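Local coordinates for protein Cyclase/dehydrase (Mycobacterium smegmatis str. MC2 155, PDB 5Z8O) that is of unknown function but, as a member of the START superfamily, may bind a lipid or another hydrophobic ligand, at residues 35-40 / 51-56; 45-50 / 68-73; 84-89 / 109-114. All coordinates share one frame; numbering follows the deposited sequence.

In the fold
All three contacts belong to the curved antiparallel sheet of a START-type helix-grip fold, in which the sheet bends round the helix 119-144. Interactions 1 and 2 share strand 48-57: their centres are about 17 Å apart, and L51 CG packs 3.7 Å from V68 CG2. Interaction 3 touches neither of the others: its centre is about 16 Å from that of interaction 1 and about 21 Å from that of interaction 2. The dimer nevertheless connects them, since R52 of interaction 1 forms a salt bridge with D84 of the second subunit. V111 of interaction 3 touches helix 119-144; relatives of this fold bind hydrophobic ligands between sheet and helix.

Interaction 1: residues 35-40 / 51-56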
loop_
_atom_site.group_PDB
_atom_site.type_symbol
_atom_site.label_atom_id
_atom_site.label_comp_id
_atom_site.label_asym_id
_atom_site.label_seq_id
_atom_site.Cartn_x
_atom_site.Cartn_y
_atom_site.Cartn_z
ATOM N N LYS B 35 4.432 11.085 5.973
ATOM C CA LYS B 35 4.659 11.813 4.733
ATOM C C LYS B 35 3.483 11.743 3.772
ATOM O O LYS B 35 3.351 12.620 2.913
ATOM C CB LYS B 35 5.921 11.283 4.045
ATOM C CG LYS B 35 7.218 11.620 4.776
ATOM C CD LYS B 35 7.065 12.850 5.664
ATOM C CE LYS B 35 8.395 13.544 5.886
ATOM N NZ LYS B 35 9.079 12.998 7.092
ATOM N N GLY B 36 2.627 10.735 3.896
ATOM C CA GLY B 36 1.480 10.625 3.019
ATOM C C GLY B 36 0.449 9.684 3.589
ATOM O O GLY B 36 0.775 8.751 4.329
ATOM N N CYS B 37 -0.806 9.929 3.235
ATOM C CA CYS B 37 -1.887 9.026 3.597
ATOM C C CYS B 37 -2.924 9.095 2.492
ATOM O O CYS B 37 -3.368 10.185 2.123
ATOM C CB CYS B 37 -2.507 9.391 4.946
ATOM S SG CYS B 37 -3.789 8.235 5.471
ATOM N N TRP B 38 -3.306 7.932 1.970
ATOM C CA TRP B 38 -4.215 7.863 0.839
ATOM C C TRP B 38 -5.337 6.885 1.136
ATOM O O TRP B 38 -5.099 5.783 1.641
ATOM C CB TRP B 38 -3.492 7.435 -0.442
ATOM C CG TRP B 38 -2.410 8.370 -0.847
ATOM C CD1 TRP B 38 -2.506 9.411 -1.727
ATOM C CD2 TRP B 38 -1.048 8.334 -0.411
ATOM N NE1 TRP B 38 -1.289 10.037 -1.849
ATOM C CE2 TRP B 38 -0.376 9.392 -1.056
ATOM C CE3 TRP B 38 -0.331 7.513 0.467
ATOM C CZ2 TRP B 38 0.979 9.651 -0.849
ATOM C CZ3 TRP B 38 1.015 7.771 0.667
ATOM C CH2 TRP B 38 1.654 8.831 0.011
ATOM N N ILE B 39 -6.556 7.300 0.815
ATOM C CA ILE B 39 -7.724 6.433 0.903
ATOM C C ILE B 39 -7.709 5.479 -0.286
ATOM O O ILE B 39 -7.749 5.911 -1.444
ATOM C CB ILE B 39 -9.011 7.265 0.934
ATOM C CG1 ILE B 39 -8.960 8.238 2.115
ATOM C CG2 ILE B 39 -10.236 6.365 1.004
ATOM C CD1 ILE B 39 -10.128 9.179 2.179
ATOM N N LEU B 40 -7.627 4.179 -0.003
ATOM C CA LEU B 40 -7.567 3.165 -1.052
ATOM C C LEU B 40 -8.939 2.630 -1.440
ATOM O O LEU B 40 -9.148 2.269 -2.606
ATOM C CB LEU B 40 -6.681 1.997 -0.607
ATOM C CG LEU B 40 -5.203 2.304 -0.360
ATOM C CD1 LEU B 40 -4.468 1.058 0.122
ATOM C CD2 LEU B 40 -4.551 2.856 -1.625
ATOM N N LEU B 51 -6.622 2.202 3.905
ATOM C CA LEU B 51 -5.690 3.315 3.790
ATOM C C LEU B 51 -4.292 2.814 3.463
ATOM O O LEU B 51 -3.907 1.707 3.843
ATOM C CB LEU B 51 -5.608 4.139 5.086
ATOM C CG LEU B 51 -6.886 4.665 5.729
ATOM C CD1 LEU B 51 -6.568 5.244 7.105
ATOM C CD2 LEU B 51 -7.533 5.715 4.837
ATOM N N ARG B 52 -3.527 3.659 2.774
ATOM C CA ARG B 52 -2.075 3.552 2.725
ATOM C C ARG B 52 -1.473 4.678 3.554
ATOM O O ARG B 52 -1.836 5.846 3.376
ATOM C CB ARG B 52 -1.548 3.625 1.289
ATOM C CG ARG B 52 -0.030 3.798 1.218
ATOM C CD ARG B 52 0.515 3.902 -0.213
ATOM N NE ARG B 52 1.945 4.208 -0.193
ATOM C CZ ARG B 52 2.780 4.010 -1.210
ATOM N NH1 ARG B 52 2.340 3.492 -2.349
ATOM N NH2 ARG B 52 4.062 4.324 -1.083
ATOM N N LEU B 53 -0.551 4.331 4.452
ATOM C CA LEU B 53 0.134 5.301 5.300
ATOM C C LEU B 53 1.631 5.177 5.061
ATOM O O LEU B 53 2.203 4.093 5.231
ATOM C CB LEU B 53 -0.199 5.076 6.777
ATOM C CG LEU B 53 0.393 6.080 7.769
ATOM C CD1 LEU B 53 -0.489 7.314 7.865
ATOM C CD2 LEU B 53 0.595 5.443 9.140
ATOM N N ASP B 54 2.250 6.271 4.627
ATOM C CA ASP B 54 3.697 6.362 4.458
ATOM C C ASP B 54 4.333 7.112 5.623
ATOM O O ASP B 54 3.965 8.257 5.902
ATOM C CB ASP B 54 4.055 7.034 3.133
ATOM C CG ASP B 54 3.927 6.090 1.953
ATOM O OD1 ASP B 54 3.230 5.063 2.088
ATOM O OD2 ASP B 54 4.535 6.368 0.897
ATOM N N VAL B 55 5.264 6.458 6.316
ATOM C CA VAL B 55 5.961 7.065 7.441
ATOM C C VAL B 55 7.430 7.177 7.054
ATOM O O VAL B 55 7.953 6.350 6.301
ATOM C CB VAL B 55 5.775 6.225 8.727
ATOM C CG1 VAL B 55 6.632 6.745 9.871
ATOM C CG2 VAL B 55 4.307 6.193 9.128
ATOM N N GLU B 56 8.098 8.215 7.560
ATOM C CA GLU B 56 9.531 8.393 7.355
ATOM C C GLU B 56 10.216 8.651 8.687
ATOM O O GLU B 56 9.829 9.571 9.417
ATOM C CB GLU B 56 9.825 9.541 6.385
ATOM C CG GLU B 56 11.257 9.543 5.873
ATOM C CD GLU B 56 11.558 10.722 4.968
ATOM O OE1 GLU B 56 12.050 11.752 5.476
ATOM O OE2 GLU B 56 11.303 10.619 3.749
HETATM O O HOH W 1 11.611 11.762 8.685
#
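W38 turns its indole along the side of R52 and brings an edge up to D54, on one face of an antiparallel hairpin. Its CG lies anti to the carbonyl carbon (chi1 -61°), and chi2 (-94°) turns the benzo part of the indole toward R52 and D54. W38 CE3 is 3.8 Å from R52 CD, the two side chains running side by side in the same direction. Near the plane of the ring, W38 CZ3 approaches D54 CG at 3.6 Å. Glycine suits position 36 because this same ring occupies its face of the sheet, with W38 CH2 only 3.5 Å from G36 CA.

R52, extended from CG to NE, grips D54 side-on with two nitrogens. The R52 NE bond to D54 OD1 is 2.8 Å long and nearly straight (169°), while R52 NH2 meets the syn lone pair of D54 OD2. This pairing probably offsets the arginine's charge and fixes the turn of both flat groups.

On the opposite face, small or branched apolar residues fit together: C37 CB meets L53 CD1 at 4.1 Å, and I39 CG1 meets L51 CD2. At the start of segment 35-40, K35 and G36 both face D54 in a classic beta bulge; K35 N bonds to D54 O at 2.9 Å, and G36 N only weakly. K35 NZ forms a long salt bridge of 3.6 Å with E56 OE1.

Strand 34-42 is an outermost strand of the chain's sheet, and strand 60-69 flanks strand 48-57 on its other side, V63 touching R52 and D54. F24, from a loop, packs on C37 and L51. The second subunit covers the W38 face, its D84 taking R52 NH2 in a salt bridge and its V63 O taking R52 NH1.

Interaction 2: residues 45-50 / 68-73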
loop_
_atom_site.group_PDB
_atom_site.type_symbol
_atom_site.label_atom_id
_atom_site.label_comp_id
_atom_site.label_asym_id
_atom_site.label_seq_id
_atom_site.Cartn_x
_atom_site.Cartn_y
_atom_site.Cartn_z
ATOM N N ASP B 45 -21.162 3.775 2.066
ATOM C CA ASP B 45 -21.561 5.113 2.481
ATOM C C ASP B 45 -20.461 6.151 2.272
ATOM O O ASP B 45 -20.613 7.293 2.712
ATOM C CB ASP B 45 -22.007 5.111 3.949
ATOM C CG ASP B 45 -20.888 4.737 4.913
ATOM O OD1 ASP B 45 -19.776 4.390 4.461
ATOM O OD2 ASP B 45 -21.129 4.800 6.137
ATOM N N GLY B 46 -19.364 5.785 1.613
ATOM C CA GLY B 46 -18.295 6.718 1.335
ATOM C C GLY B 46 -17.207 6.791 2.385
ATOM O O GLY B 46 -16.138 7.352 2.106
ATOM N N ARG B 47 -17.433 6.247 3.575
ATOM C CA ARG B 47 -16.405 6.293 4.607
ATOM C C ARG B 47 -15.235 5.402 4.206
ATOM O O ARG B 47 -15.451 4.273 3.746
ATOM C CB ARG B 47 -16.963 5.860 5.961
ATOM C CG ARG B 47 -17.859 6.909 6.608
ATOM C CD ARG B 47 -18.304 6.501 8.001
ATOM N NE ARG B 47 -19.136 5.302 7.997
ATOM C CZ ARG B 47 -19.666 4.763 9.091
ATOM N NH1 ARG B 47 -19.451 5.319 10.275
ATOM N NH2 ARG B 47 -20.410 3.666 9.003
ATOM N N PRO B 48 -13.998 5.872 4.345
ATOM C CA PRO B 48 -12.843 5.066 3.934
ATOM C C PRO B 48 -12.804 3.719 4.639
ATOM O O PRO B 48 -13.053 3.615 5.842
ATOM C CB PRO B 48 -11.646 5.940 4.327
ATOM C CG PRO B 48 -12.190 7.335 4.320
ATOM C CD PRO B 48 -13.612 7.227 4.778
ATOM N N SER B 49 -12.492 2.679 3.869
ATOM C CA SER B 49 -12.380 1.325 4.393
ATOM C C SER B 49 -10.959 0.779 4.350
ATOM O O SER B 49 -10.684 -0.240 5.000
ATOM C CB SER B 49 -13.311 0.379 3.620
ATOM O OG SER B 49 -12.963 0.338 2.250
ATOM N N GLN B 50 -10.052 1.425 3.616
ATOM C CA GLN B 50 -8.674 0.965 3.511
ATOM C C GLN B 50 -7.768 2.156 3.227
ATOM O O GLN B 50 -8.107 3.018 2.412
ATOM C CB GLN B 50 -8.523 -0.092 2.407
ATOM C CG GLN B 50 -7.151 -0.759 2.360
ATOM C CD GLN B 50 -7.006 -1.714 1.188
ATOM O OE1 GLN B 50 -7.440 -1.420 0.075
ATOM N NE2 GLN B 50 -6.392 -2.867 1.435
ATOM N N VAL B 68 -9.998 -0.017 7.842
ATOM C CA VAL B 68 -10.671 0.920 8.731
ATOM C C VAL B 68 -12.065 0.386 9.016
ATOM O O VAL B 68 -12.779 -0.025 8.095
ATOM C CB VAL B 68 -10.745 2.336 8.125
ATOM C CG1 VAL B 68 -11.362 3.312 9.127
ATOM C CG2 VAL B 68 -9.360 2.809 7.699
ATOM N N TYR B 69 -12.447 0.400 10.287
ATOM C CA TYR B 69 -13.765 -0.031 10.718
ATOM C C TYR B 69 -14.375 1.043 11.598
ATOM O O TYR B 69 -13.675 1.884 12.164
ATOM C CB TYR B 69 -13.704 -1.355 11.492
ATOM C CG TYR B 69 -13.038 -2.471 10.729
ATOM C CD1 TYR B 69 -11.668 -2.686 10.831
ATOM C CD2 TYR B 69 -13.774 -3.305 9.901
ATOM C CE1 TYR B 69 -11.051 -3.705 10.133
ATOM C CE2 TYR B 69 -13.168 -4.326 9.195
ATOM C CZ TYR B 69 -11.806 -4.523 9.316
ATOM O OH TYR B 69 -11.196 -5.536 8.617
ATOM N N TYR B 70 -15.700 1.015 11.692
ATOM C CA TYR B 70 -16.455 1.973 12.493
ATOM C C TYR B 70 -17.358 1.140 13.391
ATOM O O TYR B 70 -18.565 1.019 13.143
ATOM C CB TYR B 70 -17.221 2.942 11.592
ATOM C CG TYR B 70 -16.306 3.601 10.583
ATOM C CD1 TYR B 70 -15.561 4.726 10.918
ATOM C CD2 TYR B 70 -16.154 3.072 9.306
ATOM C CE1 TYR B 70 -14.713 5.317 10.001
ATOM C CE2 TYR B 70 -15.306 3.656 8.383
ATOM C CZ TYR B 70 -14.589 4.778 8.737
ATOM O OH TYR B 70 -13.744 5.361 7.826
ATOM N N PRO B 71 -16.798 0.557 14.457
ATOM C CA PRO B 71 -17.573 -0.388 15.278
ATOM C C PRO B 71 -18.728 0.254 16.018
ATOM O O PRO B 71 -19.737 -0.416 16.269
ATOM C CB PRO B 71 -16.524 -0.962 16.242
ATOM C CG PRO B 71 -15.431 0.050 16.264
ATOM C CD PRO B 71 -15.398 0.663 14.904
ATOM N N ALA B 72 -18.603 1.521 16.396
ATOM C CA ALA B 72 -19.648 2.238 17.108
ATOM C C ALA B 72 -19.643 3.680 16.626
ATOM O O ALA B 72 -18.699 4.134 15.977
ATOM C CB ALA B 72 -19.450 2.160 18.626
ATOM N N GLU B 73 -20.721 4.401 16.945
ATOM C CA GLU B 73 -20.925 5.727 16.365
ATOM C C GLU B 73 -19.808 6.696 16.729
ATOM O O GLU B 73 -19.555 7.654 15.989
ATOM C CB GLU B 73 -22.273 6.293 16.811
ATOM C CG GLU B 73 -23.387 6.108 15.794
ATOM C CD GLU B 73 -24.448 7.193 15.892
ATOM O OE1 GLU B 73 -25.648 6.848 15.983
ATOM O OE2 GLU B 73 -24.077 8.390 15.879
HETATM O O HOH W 2 -20.037 5.013 13.209
HETATM O O HOH W 3 -20.861 1.942 11.249
#
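Y70 receives the flat guanidinium of R47 on one face of its ring, a cation-pi stack at the end of the beta hairpin formed by strands 48-57 and 60-69. The R47 chain bends at chi3 (-64°), which sets NE over the Y70 CD2 side of the ring, the two side chains sliding past each other in opposite directions. R47 CD sits over the ring centre, 4.0 Å from the centroid, as a CH-pi contact. Farther along, the guanidinium lies off-centre, its plane only 12° from that of the ring, and R47 NH1 reaches 3.5 Å from Y70 CB. Arginine suits this place because its methylenes and its planar charged head can both lie on an aromatic surface.

The tyrosine contributes its far end as well. Y70 OH donates to P48 O at 2.7 Å, in the plane of the carbonyl and on a lone pair, so the ring is held at its hydroxyl while R47 lies over its face. P48 CD touches the same oxygen, Y70 OH.

V68, the other residue largely covered here, supplies the backbone link: V68 N bonds to S49 O at 2.9 Å. Its beta-branched side chain sets CB 3.5 Å from P48 O. V68 also packs on I76 of the next strand.

D45 sits at the edge of the R47 guanidinium: D45 OD1 accepts from R47 N in an Asx turn, and D45 OD2 forms a salt bridge with R47 NE, although the hydrogen bond there is weak, bent to 126°. Two waters extend the guanidinium's reach to the second segment, one passing from R47 NH1 to A72 O, the other lying 2.9 Å from R47 NH2 and donating to Y70 O.

Interaction 3: residues 84-89 / 109-114; sequences DHFTKQ and LDVEVK
K88 and D110 both send CG anti to the backbone N (chi1 172° and -167°), and the lysine then runs extended until its amine meets the carboxylate across an antiparallel hairpin. This hairpin, of strands 86-97 and 103-113, carries a classic beta bulge and forms part of the curved sheet of the helix-grip fold. K88 NZ bonds to D110 OD2 at 3.0 Å in a salt bridge, approaching from above the carboxylate plane. A long lysine suits this place because its acidic partner is not the residue directly opposite, E112, but the one two places back along the strand. K88 CB still packs against E112 CB at 3.6 Å.

In the bulge, T87 and K88 both face E112. E112 O accepts from T87 N at 3.0 Å and, weakly, from K88 N, while E112 N returns a bond to K88 O. The extra residue accompanies a corner in the chain at T87, before which F86 pairs with V113, and after which K88 pairs with E112.

F86 packs obliquely against the valine V113, its CE2 3.8 Å from V113 CG1; V111 CB approaches the same ring at its edge. The short branched side chains of valine thus offer methyl and CB surface to the ring, and both valines also touch V122 of helix 119-144. L80 of strand 75-83 packs on F86 as well. Beyond V111, Q89 CG rests 3.7 Å from V111 CG1, the amide of Q89 continuing toward L109.

H85 O accepts from K114 N at 2.7 Å. The extended K114 chain runs over H85, its CE 3.5 Å from F86 O, and a water 2.9 Å from H85 N is also reached, weakly, by K114 NZ.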
loop_
_atom_site.group_PDB
_atom_site.type_symbol
_atom_site.label_atom_id
_atom_site.label_comp_id
_atom_site.label_asym_id
_atom_site.label_seq_id
_atom_site.Cartn_x
_atom_site.Cartn_y
_atom_site.Cartn_z
ATOM N N ASP B 84 5.504 -2.593 6.840
ATOM C CA ASP B 84 6.888 -2.803 7.230
ATOM C C ASP B 84 6.976 -2.917 8.747
ATOM O O ASP B 84 6.257 -2.227 9.476
ATOM C CB ASP B 84 7.774 -1.657 6.735
ATOM C CG ASP B 84 7.858 -1.592 5.222
ATOM O OD1 ASP B 84 8.507 -2.480 4.624
ATOM O OD2 ASP B 84 7.291 -0.647 4.631
ATOM N N HIS B 85 7.831 -3.832 9.210
ATOM C CA HIS B 85 8.235 -3.957 10.609
ATOM C C HIS B 85 7.171 -4.566 11.524
ATOM O O HIS B 85 7.511 -5.102 12.584
ATOM C CB HIS B 85 8.666 -2.593 11.162
ATOM C CG HIS B 85 9.701 -1.904 10.329
ATOM N ND1 HIS B 85 10.973 -2.405 10.158
ATOM C CD2 HIS B 85 9.655 -0.749 9.623
ATOM C CE1 HIS B 85 11.666 -1.592 9.381
ATOM N NE2 HIS B 85 10.889 -0.579 9.043
ATOM N N PHE B 86 5.897 -4.500 11.150
ATOM C CA PHE B 86 4.822 -4.941 12.029
ATOM C C PHE B 86 4.068 -6.118 11.427
ATOM O O PHE B 86 3.786 -6.140 10.225
ATOM C CB PHE B 86 3.839 -3.798 12.317
ATOM C CG PHE B 86 4.438 -2.665 13.098
ATOM C CD1 PHE B 86 5.167 -1.675 12.464
ATOM C CD2 PHE B 86 4.268 -2.590 14.471
ATOM C CE1 PHE B 86 5.720 -0.634 13.183
ATOM C CE2 PHE B 86 4.816 -1.551 15.196
ATOM C CZ PHE B 86 5.543 -0.572 14.552
ATOM N N THR B 87 3.749 -7.099 12.274
ATOM C CA THR B 87 2.802 -8.146 11.913
ATOM C C THR B 87 1.379 -7.824 12.348
ATOM O O THR B 87 0.428 -8.353 11.760
ATOM C CB THR B 87 3.212 -9.485 12.531
ATOM O OG1 THR B 87 3.335 -9.336 13.949
ATOM C CG2 THR B 87 4.540 -9.954 11.967
ATOM N N LYS B 88 1.214 -6.971 13.356
ATOM C CA LYS B 88 -0.098 -6.589 13.858
ATOM C C LYS B 88 -0.031 -5.143 14.321
ATOM O O LYS B 88 0.960 -4.727 14.929
ATOM C CB LYS B 88 -0.543 -7.498 15.015
ATOM C CG LYS B 88 -1.823 -7.064 15.728
ATOM C CD LYS B 88 -2.220 -8.067 16.811
ATOM C CE LYS B 88 -3.136 -7.440 17.840
ATOM N NZ LYS B 88 -3.897 -8.455 18.629
ATOM N N GLN B 89 -1.076 -4.377 14.013
ATOM C CA GLN B 89 -1.248 -3.051 14.600
ATOM C C GLN B 89 -2.738 -2.739 14.600
ATOM O O GLN B 89 -3.320 -2.473 13.544
ATOM C CB GLN B 89 -0.456 -1.989 13.846
ATOM C CG GLN B 89 -0.502 -0.624 14.511
ATOM C CD GLN B 89 -1.449 0.322 13.820
ATOM O OE1 GLN B 89 -1.775 0.137 12.646
ATOM N NE2 GLN B 89 -1.910 1.337 14.541
ATOM N N LEU B 109 -3.839 0.909 21.579
ATOM C CA LEU B 109 -2.924 0.482 20.529
ATOM C C LEU B 109 -2.336 -0.874 20.887
ATOM O O LEU B 109 -1.733 -1.033 21.952
ATOM C CB LEU B 109 -1.817 1.516 20.317
ATOM C CG LEU B 109 -0.746 1.131 19.300
ATOM C CD1 LEU B 109 -1.326 1.143 17.883
ATOM C CD2 LEU B 109 0.448 2.065 19.410
ATOM N N ASP B 110 -2.523 -1.847 19.998
ATOM C CA ASP B 110 -2.094 -3.226 20.209
ATOM C C ASP B 110 -1.235 -3.622 19.016
ATOM O O ASP B 110 -1.755 -3.795 17.909
ATOM C CB ASP B 110 -3.298 -4.156 20.367
ATOM C CG ASP B 110 -2.913 -5.525 20.883
ATOM O OD1 ASP B 110 -1.778 -5.674 21.380
ATOM O OD2 ASP B 110 -3.751 -6.446 20.803
ATOM N N VAL B 111 0.077 -3.753 19.229
ATOM C CA VAL B 111 1.011 -3.972 18.132
ATOM C C VAL B 111 1.824 -5.243 18.361
ATOM O O VAL B 111 2.033 -5.698 19.489
ATOM C CB VAL B 111 1.953 -2.767 17.920
ATOM C CG1 VAL B 111 1.155 -1.506 17.672
ATOM C CG2 VAL B 111 2.862 -2.584 19.117
ATOM N N GLU B 112 2.298 -5.798 17.246
ATOM C CA GLU B 112 3.226 -6.920 17.183
ATOM C C GLU B 112 4.300 -6.506 16.188
ATOM O O GLU B 112 3.972 -6.022 15.101
ATOM C CB GLU B 112 2.548 -8.196 16.646
ATOM C CG GLU B 112 1.629 -9.060 17.528
ATOM C CD GLU B 112 2.119 -9.309 18.929
ATOM O OE1 GLU B 112 1.291 -9.274 19.861
ATOM O OE2 GLU B 112 3.328 -9.560 19.100
ATOM N N VAL B 113 5.571 -6.697 16.530
ATOM C CA VAL B 113 6.650 -6.333 15.617
ATOM C C VAL B 113 7.243 -7.611 15.043
ATOM O O VAL B 113 7.199 -8.676 15.669
ATOM C CB VAL B 113 7.737 -5.463 16.286
ATOM C CG1 VAL B 113 7.166 -4.103 16.673
ATOM C CG2 VAL B 113 8.314 -6.166 17.496
ATOM N N LYS B 114 7.818 -7.497 13.841
ATOM C CA LYS B 114 8.339 -8.681 13.157
ATOM C C LYS B 114 9.574 -9.230 13.856
ATOM O O LYS B 114 9.676 -10.439 14.090
ATOM C CB LYS B 114 8.648 -8.371 11.691
ATOM C CG LYS B 114 7.411 -8.164 10.835
ATOM C CD LYS B 114 7.765 -7.664 9.444
ATOM C CE LYS B 114 6.519 -7.539 8.576
ATOM N NZ LYS B 114 6.841 -7.359 7.135
HETATM O O HOH W 4 9.668 -5.369 7.531
#